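Local coordinates for protein argonaute (Aquifex aeolicus, PDB 1YVU) that uses short single-stranded DNA guides to bind complementary RNA targets and cleaves them with a divalent-metal-dependent PIWI domain of RNase H fold, at residues V410-I414 with K448-P452; A5-R11 with S306-A312; V38-V42 with R216-K220. Numbering follows the deposited sequence.

Overall arrangement
The three contacts sample both lobes of the protein. Contact 2 pairs N-terminal strands with linker L2 within the large mixed sheet that includes the PIWI strands, at its junction with the five-stranded sheet of 9-14 and 303-305. Contact 3, nested in the chain loop that contact 2 closes, brings helix 32-46 against a PAZ loop; their centres are about 33 Å apart. Contact 1 comes later in the chain, beside the parallel sheet of 351-360 and 419-424, its centre about 48 Å from that of contact 2 and 50 Å from that of contact 3. Each joins two regions: Mid to the start of PIWI, the N-terminal domain to L2, the N-terminal domain to PAZ.

Contact 1: V410-I414 with K448-P452; sequences VINKI and KKMIP
Beside a Rossmann-like parallel sheet, the turn leaving helix 402-411 meets the loop after helix 437-448, which crosses from the Mid domain into PIWI. V410 and I411 keep helical angles, and K413 N bonds back to V410 O at 3.0 Å. V410 (t) places CG1 4.0 Å from K449 CE, while V410 O takes a weak hydrogen bond from K449 NZ at 3.2 Å. The CA-to-CB bond of I411 points away, yet I411 O receives a second weak bond from K449 NZ at 2.8 Å. Lysine suits this place: its long chain (m, t, t, m), whose last turn sets NZ at the two carbonyls, brings positive charge to a helix's negative end. K413 leaves sideways and runs onto E355 and I357 of strand 351-360. The backbones come closest where I414 CA lies 6.5 Å from K449 CA. Selenomethionine M450 has positive phi (68°), and I451 (m), packed also on V420, sets CD1 4.1 Å from I414 CG2 and 3.1 Å from K413 O.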
loop_
_atom_site.group_PDB
_atom_site.type_symbol
_atom_site.label_atom_id
_atom_site.label_comp_id
_atom_site.label_asym_id
_atom_site.label_seq_id
_atom_site.Cartn_x
_atom_site.Cartn_y
_atom_site.Cartn_z
ATOM N N VAL A 410 -10.759 25.639 -12.506
ATOM C CA VAL A 410 -9.565 24.958 -11.980
ATOM C C VAL A 410 -8.432 24.961 -12.987
ATOM O O VAL A 410 -7.312 25.262 -12.613
ATOM C CB VAL A 410 -9.858 23.501 -11.516
ATOM C CG1 VAL A 410 -8.572 22.714 -11.320
ATOM C CG2 VAL A 410 -10.617 23.498 -10.194
ATOM N N ILE A 411 -8.744 24.682 -14.255
ATOM C CA ILE A 411 -7.760 24.638 -15.354
ATOM C C ILE A 411 -6.975 25.954 -15.504
ATOM O O ILE A 411 -5.784 25.941 -15.830
ATOM C CB ILE A 411 -8.437 24.291 -16.735
ATOM C CG1 ILE A 411 -9.183 22.964 -16.651
ATOM C CG2 ILE A 411 -7.384 24.089 -17.838
ATOM C CD1 ILE A 411 -10.272 22.802 -17.718
ATOM N N ASN A 412 -7.627 27.065 -15.164
ATOM C CA ASN A 412 -7.055 28.407 -15.282
ATOM C C ASN A 412 -6.396 28.917 -14.012
ATOM O O ASN A 412 -5.783 29.997 -14.014
ATOM C CB ASN A 412 -8.159 29.398 -15.677
ATOM C CG ASN A 412 -8.970 28.945 -16.903
ATOM O OD1 ASN A 412 -8.449 28.861 -18.016
ATOM N ND2 ASN A 412 -10.260 28.675 -16.695
ATOM N N LYS A 413 -6.477 28.124 -12.949
ATOM C CA LYS A 413 -5.953 28.538 -11.655
ATOM C C LYS A 413 -4.485 28.428 -11.356
ATOM O O LYS A 413 -4.087 28.441 -10.186
ATOM C CB LYS A 413 -6.750 27.885 -10.549
ATOM C CG LYS A 413 -7.005 28.799 -9.376
ATOM C CD LYS A 413 -7.969 28.160 -8.476
ATOM C CE LYS A 413 -9.277 27.861 -9.194
ATOM N NZ LYS A 413 -9.846 26.579 -8.693
ATOM N N ILE A 414 -3.658 28.333 -12.388
ATOM C CA ILE A 414 -2.230 28.258 -12.104
ATOM C C ILE A 414 -1.688 29.660 -11.858
ATOM O O ILE A 414 -0.685 29.809 -11.164
ATOM C CB ILE A 414 -1.397 27.451 -13.145
ATOM C CG1 ILE A 414 -2.221 26.261 -13.676
ATOM C CG2 ILE A 414 -0.120 26.898 -12.439
ATOM C CD1 ILE A 414 -1.419 25.149 -14.430
ATOM N N LYS A 448 -1.889 18.435 -9.050
ATOM C CA LYS A 448 -1.222 18.320 -10.358
ATOM C C LYS A 448 -0.510 19.609 -10.739
ATOM O O LYS A 448 0.607 19.578 -11.257
ATOM C CB LYS A 448 -2.217 17.960 -11.473
ATOM C CG LYS A 448 -2.856 16.584 -11.341
ATOM C CD LYS A 448 -3.725 16.217 -12.537
ATOM C CE LYS A 448 -4.693 15.077 -12.206
ATOM N NZ LYS A 448 -5.492 14.618 -13.403
ATOM N N LYS A 449 -1.170 20.733 -10.450
ATOM C CA LYS A 449 -0.650 22.068 -10.740
ATOM C C LYS A 449 0.316 22.516 -9.672
ATOM O O LYS A 449 0.991 23.545 -9.810
ATOM C CB LYS A 449 -1.789 23.052 -10.844
ATOM C CG LYS A 449 -2.688 22.732 -11.969
ATOM C CD LYS A 449 -4.029 23.340 -11.753
ATOM C CE LYS A 449 -4.899 23.101 -12.967
ATOM N NZ LYS A 449 -4.639 24.142 -14.001
HETATM N N MSE A 450 0.369 21.713 -8.606
HETATM C CA MSE A 450 1.251 21.900 -7.456
HETATM C C MSE A 450 0.977 23.090 -6.587
HETATM O O MSE A 450 1.826 23.515 -5.809
HETATM C CB MSE A 450 2.722 21.817 -7.874
HETATM C CG MSE A 450 3.047 20.455 -8.499
HETATM SE SE MSE A 450 4.738 20.311 -9.397
HETATM C CE MSE A 450 4.408 21.598 -10.883
ATOM N N ILE A 451 -0.249 23.583 -6.698
ATOM C CA ILE A 451 -0.727 24.722 -5.926
ATOM C C ILE A 451 -1.409 24.185 -4.668
ATOM O O ILE A 451 -2.388 23.437 -4.750
ATOM C CB ILE A 451 -1.781 25.573 -6.718
ATOM C CG1 ILE A 451 -1.261 25.960 -8.103
ATOM C CG2 ILE A 451 -2.052 26.878 -5.999
ATOM C CD1 ILE A 451 -2.368 26.075 -9.093
ATOM N N PRO A 452 -0.886 24.545 -3.474
ATOM C CA PRO A 452 -1.437 24.133 -2.184
ATOM C C PRO A 452 -2.940 24.426 -2.178
ATOM O O PRO A 452 -3.377 25.444 -2.747
ATOM C CB PRO A 452 -0.733 25.073 -1.216
ATOM C CG PRO A 452 0.531 25.275 -1.803
ATOM C CD PRO A 452 0.309 25.381 -3.268
#

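Contact 2: A5-R11 with S306-A312; sequences ALLNLYR and SPEEERA
This is a short, weakly bonded antiparallel pairing between the start of the N-terminal domain and linker L2, where two sheets meet: strands 6-7 and 310-315 belong to the large mixed sheet, strand 9-14 to a five-stranded one. The segments run 143° apart end to end. L6 and R311 form a non-hydrogen-bonded pair (CA-CA 4.7 Å), flanked by A312 N to A5 O at 2.9 Å and a weak bond from L7 N to E310 O at 3.2 Å. After a kink at N8 (psi 21°), E310 N bonds weakly to L9 O at 2.8 Å, whereas S306 N makes a well-aligned bond to R11 O at 2.8 Å. Y10 (m), lodged on helix 280-299, donates from OH to E309 OE2 at 2.6 Å; E309 folds back (m, p) and also salt-bridges R288, so its buried charge is met. L6 CD2 lies over a face of the R311 guanidinium, 3.4 Å from R311 NE. R11 NE and E310 OE1, 3.9 Å apart, make a long, purely electrostatic pair. The N-terminal and L2 strands thus lie between PIWI strands 606-607 and 616-619, joining the sheet that includes the strands of the RNase H-fold PIWI domain.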
loop_
_atom_site.group_PDB
_atom_site.type_symbol
_atom_site.label_atom_id
_atom_site.label_comp_id
_atom_site.label_asym_id
_atom_site.label_seq_id
_atom_site.Cartn_x
_atom_site.Cartn_y
_atom_site.Cartn_z
ATOM N N ALA A 5 -2.529 -5.855 24.282
ATOM C CA ALA A 5 -2.558 -5.806 22.795
ATOM C C ALA A 5 -2.263 -7.085 21.980
ATOM O O ALA A 5 -1.099 -7.493 21.827
ATOM C CB ALA A 5 -1.741 -4.636 22.270
ATOM N N LEU A 6 -3.325 -7.674 21.415
ATOM C CA LEU A 6 -3.227 -8.907 20.640
ATOM C C LEU A 6 -3.030 -8.685 19.150
ATOM O O LEU A 6 -3.421 -7.651 18.630
ATOM C CB LEU A 6 -4.478 -9.762 20.838
ATOM C CG LEU A 6 -4.930 -10.179 22.223
ATOM C CD1 LEU A 6 -6.030 -11.209 22.063
ATOM C CD2 LEU A 6 -3.805 -10.778 22.957
ATOM N N LEU A 7 -2.407 -9.671 18.487
ATOM C CA LEU A 7 -2.147 -9.654 17.047
ATOM C C LEU A 7 -2.453 -11.006 16.394
ATOM O O LEU A 7 -2.288 -12.062 17.034
ATOM C CB LEU A 7 -0.680 -9.358 16.732
ATOM C CG LEU A 7 0.051 -8.040 16.976
ATOM C CD1 LEU A 7 0.972 -8.216 18.164
ATOM C CD2 LEU A 7 0.874 -7.624 15.797
ATOM N N ASN A 8 -2.679 -10.936 15.066
ATOM C CA ASN A 8 -2.960 -12.039 14.117
ATOM C C ASN A 8 -1.822 -13.030 14.036
ATOM O O ASN A 8 -1.649 -13.667 12.979
ATOM C CB ASN A 8 -2.972 -11.499 12.681
ATOM C CG ASN A 8 -4.087 -10.592 12.393
ATOM O OD1 ASN A 8 -5.148 -11.022 11.955
ATOM N ND2 ASN A 8 -3.842 -9.312 12.561
ATOM N N LEU A 9 -0.963 -13.067 15.052
ATOM C CA LEU A 9 0.209 -13.948 15.038
ATOM C C LEU A 9 0.100 -15.096 15.996
ATOM O O LEU A 9 -0.214 -14.891 17.147
ATOM C CB LEU A 9 1.471 -13.141 15.323
ATOM C CG LEU A 9 1.708 -11.934 14.408
ATOM C CD1 LEU A 9 2.635 -10.943 15.030
ATOM C CD2 LEU A 9 2.203 -12.394 13.089
ATOM N N TYR A 10 0.309 -16.309 15.501
ATOM C CA TYR A 10 0.215 -17.509 16.320
ATOM C C TYR A 10 1.406 -18.413 16.049
ATOM O O TYR A 10 1.663 -18.733 14.878
ATOM C CB TYR A 10 -1.027 -18.304 15.927
ATOM C CG TYR A 10 -2.315 -17.545 15.952
ATOM C CD1 TYR A 10 -2.763 -16.832 14.811
ATOM C CD2 TYR A 10 -3.075 -17.483 17.130
ATOM C CE1 TYR A 10 -3.953 -16.045 14.866
ATOM C CE2 TYR A 10 -4.261 -16.725 17.197
ATOM C CZ TYR A 10 -4.690 -15.996 16.070
ATOM O OH TYR A 10 -5.794 -15.180 16.181
ATOM N N ARG A 11 2.047 -18.920 17.119
ATOM C CA ARG A 11 3.204 -19.824 17.005
ATOM C C ARG A 11 2.784 -21.052 16.263
ATOM O O ARG A 11 1.793 -21.661 16.603
ATOM C CB ARG A 11 3.783 -20.241 18.358
ATOM C CG ARG A 11 4.535 -19.132 19.030
ATOM C CD ARG A 11 5.420 -19.564 20.199
ATOM N NE ARG A 11 6.241 -18.429 20.656
ATOM C CZ ARG A 11 6.791 -18.301 21.866
ATOM N NH1 ARG A 11 6.629 -19.246 22.787
ATOM N NH2 ARG A 11 7.489 -17.203 22.159
ATOM N N SER A 306 -0.698 -22.341 17.589
ATOM C CA SER A 306 -1.057 -21.850 18.905
ATOM C C SER A 306 -2.444 -21.166 18.881
ATOM O O SER A 306 -2.760 -20.426 17.942
ATOM C CB SER A 306 0.008 -20.844 19.386
ATOM O OG SER A 306 -0.063 -20.607 20.795
ATOM N N PRO A 307 -3.343 -21.531 19.836
ATOM C CA PRO A 307 -4.697 -20.944 19.935
ATOM C C PRO A 307 -4.604 -19.502 20.455
ATOM O O PRO A 307 -5.524 -18.700 20.289
ATOM C CB PRO A 307 -5.368 -21.836 20.982
ATOM C CG PRO A 307 -4.703 -23.164 20.760
ATOM C CD PRO A 307 -3.261 -22.744 20.677
ATOM N N GLU A 308 -3.458 -19.206 21.057
ATOM C CA GLU A 308 -3.160 -17.918 21.638
ATOM C C GLU A 308 -2.358 -16.938 20.751
ATOM O O GLU A 308 -1.250 -17.244 20.274
ATOM C CB GLU A 308 -2.478 -18.126 22.995
ATOM C CG GLU A 308 -3.410 -18.702 24.072
ATOM C CD GLU A 308 -3.390 -17.911 25.369
ATOM O OE1 GLU A 308 -2.374 -17.995 26.103
ATOM O OE2 GLU A 308 -4.382 -17.205 25.656
ATOM N N GLU A 309 -2.924 -15.734 20.592
ATOM C CA GLU A 309 -2.357 -14.633 19.820
ATOM C C GLU A 309 -1.060 -14.207 20.436
ATOM O O GLU A 309 -0.836 -14.481 21.606
ATOM C CB GLU A 309 -3.291 -13.426 19.856
ATOM C CG GLU A 309 -4.551 -13.504 18.995
ATOM C CD GLU A 309 -5.640 -14.450 19.505
ATOM O OE1 GLU A 309 -5.681 -14.791 20.720
ATOM O OE2 GLU A 309 -6.477 -14.841 18.657
ATOM N N GLU A 310 -0.193 -13.570 19.655
ATOM C CA GLU A 310 1.059 -13.094 20.201
ATOM C C GLU A 310 0.787 -11.669 20.638
ATOM O O GLU A 310 0.137 -10.894 19.924
ATOM C CB GLU A 310 2.194 -13.164 19.182
ATOM C CG GLU A 310 2.618 -14.587 18.771
ATOM C CD GLU A 310 3.293 -15.417 19.883
ATOM O OE1 GLU A 310 4.414 -15.040 20.326
ATOM O OE2 GLU A 310 2.712 -16.468 20.282
ATOM N N ARG A 311 1.156 -11.383 21.883
ATOM C CA ARG A 311 0.960 -10.066 22.464
ATOM C C ARG A 311 2.089 -9.147 22.083
ATOM O O ARG A 311 3.218 -9.602 21.891
ATOM C CB ARG A 311 0.860 -10.173 23.982
ATOM C CG ARG A 311 -0.509 -10.622 24.465
ATOM C CD ARG A 311 -0.515 -12.004 25.123
ATOM N NE ARG A 311 -1.679 -12.800 24.715
ATOM C CZ ARG A 311 -2.757 -13.042 25.461
ATOM N NH1 ARG A 311 -2.868 -12.555 26.697
ATOM N NH2 ARG A 311 -3.752 -13.759 24.941
ATOM N N ALA A 312 1.771 -7.860 21.963
ATOM C CA ALA A 312 2.753 -6.820 21.626
ATOM C C ALA A 312 3.763 -6.651 22.740
ATOM O O ALA A 312 3.481 -7.016 23.880
ATOM C CB ALA A 312 2.057 -5.503 21.390
#

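Contact 3: V38-V42 with R216-K220; sequences VRWRV and RSTHK
Helix 32-46 of the N-terminal domain here faces the loop between helices 207-215 and 220-231 of the PAZ domain, and two neighbouring side chains of the helix, W40 and R41, make the contact. The backbones stay well separated, the closest CA atoms being those of R41 and T218 at 7.5 Å. W40 points its CA-to-CB bond toward the loop and adopts chi1 t with chi2 near -110°, which turns the indole edge to the loop backbone: W40 NE1 donates a well-aligned hydrogen bond to T218 O at 3.2 Å. Tryptophan serves twice, because its six-membered ring also makes an offset stack with the H219 ring, centroids 4.8 Å apart and planes at 29°. H219 (m, chi2 near -114°) turns a face to W40 CZ2, which is 3.5 Å from H219 CE1. R41 leaves the helix sideways but stretches across (m, t, t), so that the T218 methyl lies over one face of its guanidinium, with T218 CG2 3.3 Å from R41 NH2. R216 O lies near that guanidinium plane, 3.6 Å from R41 NH2. The CA-to-CB bonds of R216 and S217 point away, and their polar ends find other partners: R216 salt-bridges E76, and S217 (p) bonds through OG to M214 O. The helical angles of T218 give way to an extended H219 (psi 169°). With no salt bridge between the segments and just 246 Å² buried, the chemistry implies a light contact between two domains, resting on one hydrogen bond, one offset stack and the methyl over the guanidinium.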
loop_
_atom_site.group_PDB
_atom_site.type_symbol
_atom_site.label_atom_id
_atom_site.label_comp_id
_atom_site.label_asym_id
_atom_site.label_seq_id
_atom_site.Cartn_x
_atom_site.Cartn_y
_atom_site.Cartn_z
ATOM N N VAL A 38 7.898 -23.080 -10.603
ATOM C CA VAL A 38 8.236 -24.489 -10.744
ATOM C C VAL A 38 7.767 -25.246 -9.542
ATOM O O VAL A 38 7.152 -26.292 -9.678
ATOM C CB VAL A 38 9.741 -24.696 -10.908
ATOM C CG1 VAL A 38 10.085 -26.207 -11.021
ATOM C CG2 VAL A 38 10.222 -23.955 -12.148
ATOM N N ARG A 39 8.066 -24.680 -8.373
ATOM C CA ARG A 39 7.695 -25.216 -7.061
ATOM C C ARG A 39 6.175 -25.440 -6.997
ATOM O O ARG A 39 5.704 -26.424 -6.405
ATOM C CB ARG A 39 8.211 -24.259 -5.966
ATOM C CG ARG A 39 7.621 -24.401 -4.556
ATOM C CD ARG A 39 6.875 -23.116 -4.219
ATOM N NE ARG A 39 5.908 -23.205 -3.128
ATOM C CZ ARG A 39 4.833 -23.995 -3.096
ATOM N NH1 ARG A 39 4.540 -24.830 -4.082
ATOM N NH2 ARG A 39 3.963 -23.851 -2.111
ATOM N N TRP A 40 5.433 -24.571 -7.693
ATOM C CA TRP A 40 3.985 -24.655 -7.754
ATOM C C TRP A 40 3.606 -25.872 -8.595
ATOM O O TRP A 40 2.753 -26.679 -8.196
ATOM C CB TRP A 40 3.403 -23.345 -8.331
ATOM C CG TRP A 40 1.916 -23.373 -8.631
ATOM C CD1 TRP A 40 1.340 -23.367 -9.875
ATOM C CD2 TRP A 40 0.835 -23.522 -7.691
ATOM N NE1 TRP A 40 -0.025 -23.523 -9.773
ATOM C CE2 TRP A 40 -0.364 -23.621 -8.447
ATOM C CE3 TRP A 40 0.755 -23.592 -6.280
ATOM C CZ2 TRP A 40 -1.638 -23.788 -7.836
ATOM C CZ3 TRP A 40 -0.520 -23.759 -5.670
ATOM C CH2 TRP A 40 -1.694 -23.855 -6.457
ATOM N N ARG A 41 4.328 -26.034 -9.704
ATOM C CA ARG A 41 4.116 -27.121 -10.653
ATOM C C ARG A 41 4.579 -28.475 -10.155
ATOM O O ARG A 41 3.943 -29.486 -10.501
ATOM C CB ARG A 41 4.749 -26.771 -11.984
ATOM C CG ARG A 41 4.100 -25.549 -12.613
ATOM C CD ARG A 41 4.779 -25.155 -13.921
ATOM N NE ARG A 41 4.034 -24.178 -14.729
ATOM C CZ ARG A 41 2.834 -24.384 -15.279
ATOM N NH1 ARG A 41 2.172 -25.533 -15.105
ATOM N NH2 ARG A 41 2.352 -23.491 -16.133
ATOM N N VAL A 42 5.618 -28.479 -9.289
ATOM C CA VAL A 42 6.161 -29.717 -8.672
ATOM C C VAL A 42 5.071 -30.232 -7.765
ATOM O O VAL A 42 4.833 -31.406 -7.706
ATOM C CB VAL A 42 7.393 -29.535 -7.745
ATOM C CG1 VAL A 42 7.983 -30.916 -7.364
ATOM C CG2 VAL A 42 8.451 -28.720 -8.378
ATOM N N ARG A 216 -0.338 -24.222 -21.270
ATOM C CA ARG A 216 0.520 -23.324 -20.495
ATOM C C ARG A 216 -0.167 -22.729 -19.284
ATOM O O ARG A 216 0.401 -21.848 -18.622
ATOM C CB ARG A 216 1.043 -22.181 -21.364
ATOM C CG ARG A 216 2.059 -22.589 -22.398
ATOM C CD ARG A 216 2.378 -21.401 -23.261
ATOM N NE ARG A 216 2.926 -21.788 -24.557
ATOM C CZ ARG A 216 3.121 -20.940 -25.556
ATOM N NH1 ARG A 216 2.807 -19.657 -25.389
ATOM N NH2 ARG A 216 3.634 -21.371 -26.707
ATOM N N SER A 217 -1.378 -23.196 -18.993
ATOM C CA SER A 217 -2.101 -22.665 -17.843
ATOM C C SER A 217 -1.737 -23.313 -16.504
ATOM O O SER A 217 -1.754 -24.544 -16.337
ATOM C CB SER A 217 -3.611 -22.605 -18.099
ATOM O OG SER A 217 -4.119 -23.838 -18.545
ATOM N N THR A 218 -1.315 -22.444 -15.591
ATOM C CA THR A 218 -0.880 -22.795 -14.241
ATOM C C THR A 218 -1.917 -23.397 -13.283
ATOM O O THR A 218 -1.567 -24.266 -12.468
ATOM C CB THR A 218 -0.310 -21.570 -13.565
ATOM O OG1 THR A 218 -0.988 -20.414 -14.061
ATOM C CG2 THR A 218 1.158 -21.448 -13.831
ATOM N N HIS A 219 -3.157 -22.888 -13.341
ATOM C CA HIS A 219 -4.262 -23.340 -12.485
ATOM C C HIS A 219 -5.349 -24.042 -13.282
ATOM O O HIS A 219 -5.374 -23.955 -14.503
ATOM C CB HIS A 219 -4.891 -22.158 -11.753
ATOM C CG HIS A 219 -4.037 -21.564 -10.669
ATOM N ND1 HIS A 219 -4.388 -21.628 -9.330
ATOM C CD2 HIS A 219 -2.909 -20.821 -10.719
ATOM C CE1 HIS A 219 -3.516 -20.945 -8.616
ATOM N NE2 HIS A 219 -2.604 -20.447 -9.433
ATOM N N LYS A 220 -6.274 -24.679 -12.563
ATOM C CA LYS A 220 -7.400 -25.449 -13.120
ATOM C C LYS A 220 -8.528 -24.633 -13.774
ATOM O O LYS A 220 -8.985 -24.992 -14.865
ATOM C CB LYS A 220 -7.978 -26.353 -12.029
ATOM C CG LYS A 220 -8.995 -27.386 -12.484
ATOM C CD LYS A 220 -9.710 -27.939 -11.265
ATOM C CE LYS A 220 -10.624 -29.099 -11.611
ATOM N NZ LYS A 220 -11.218 -29.684 -10.377
#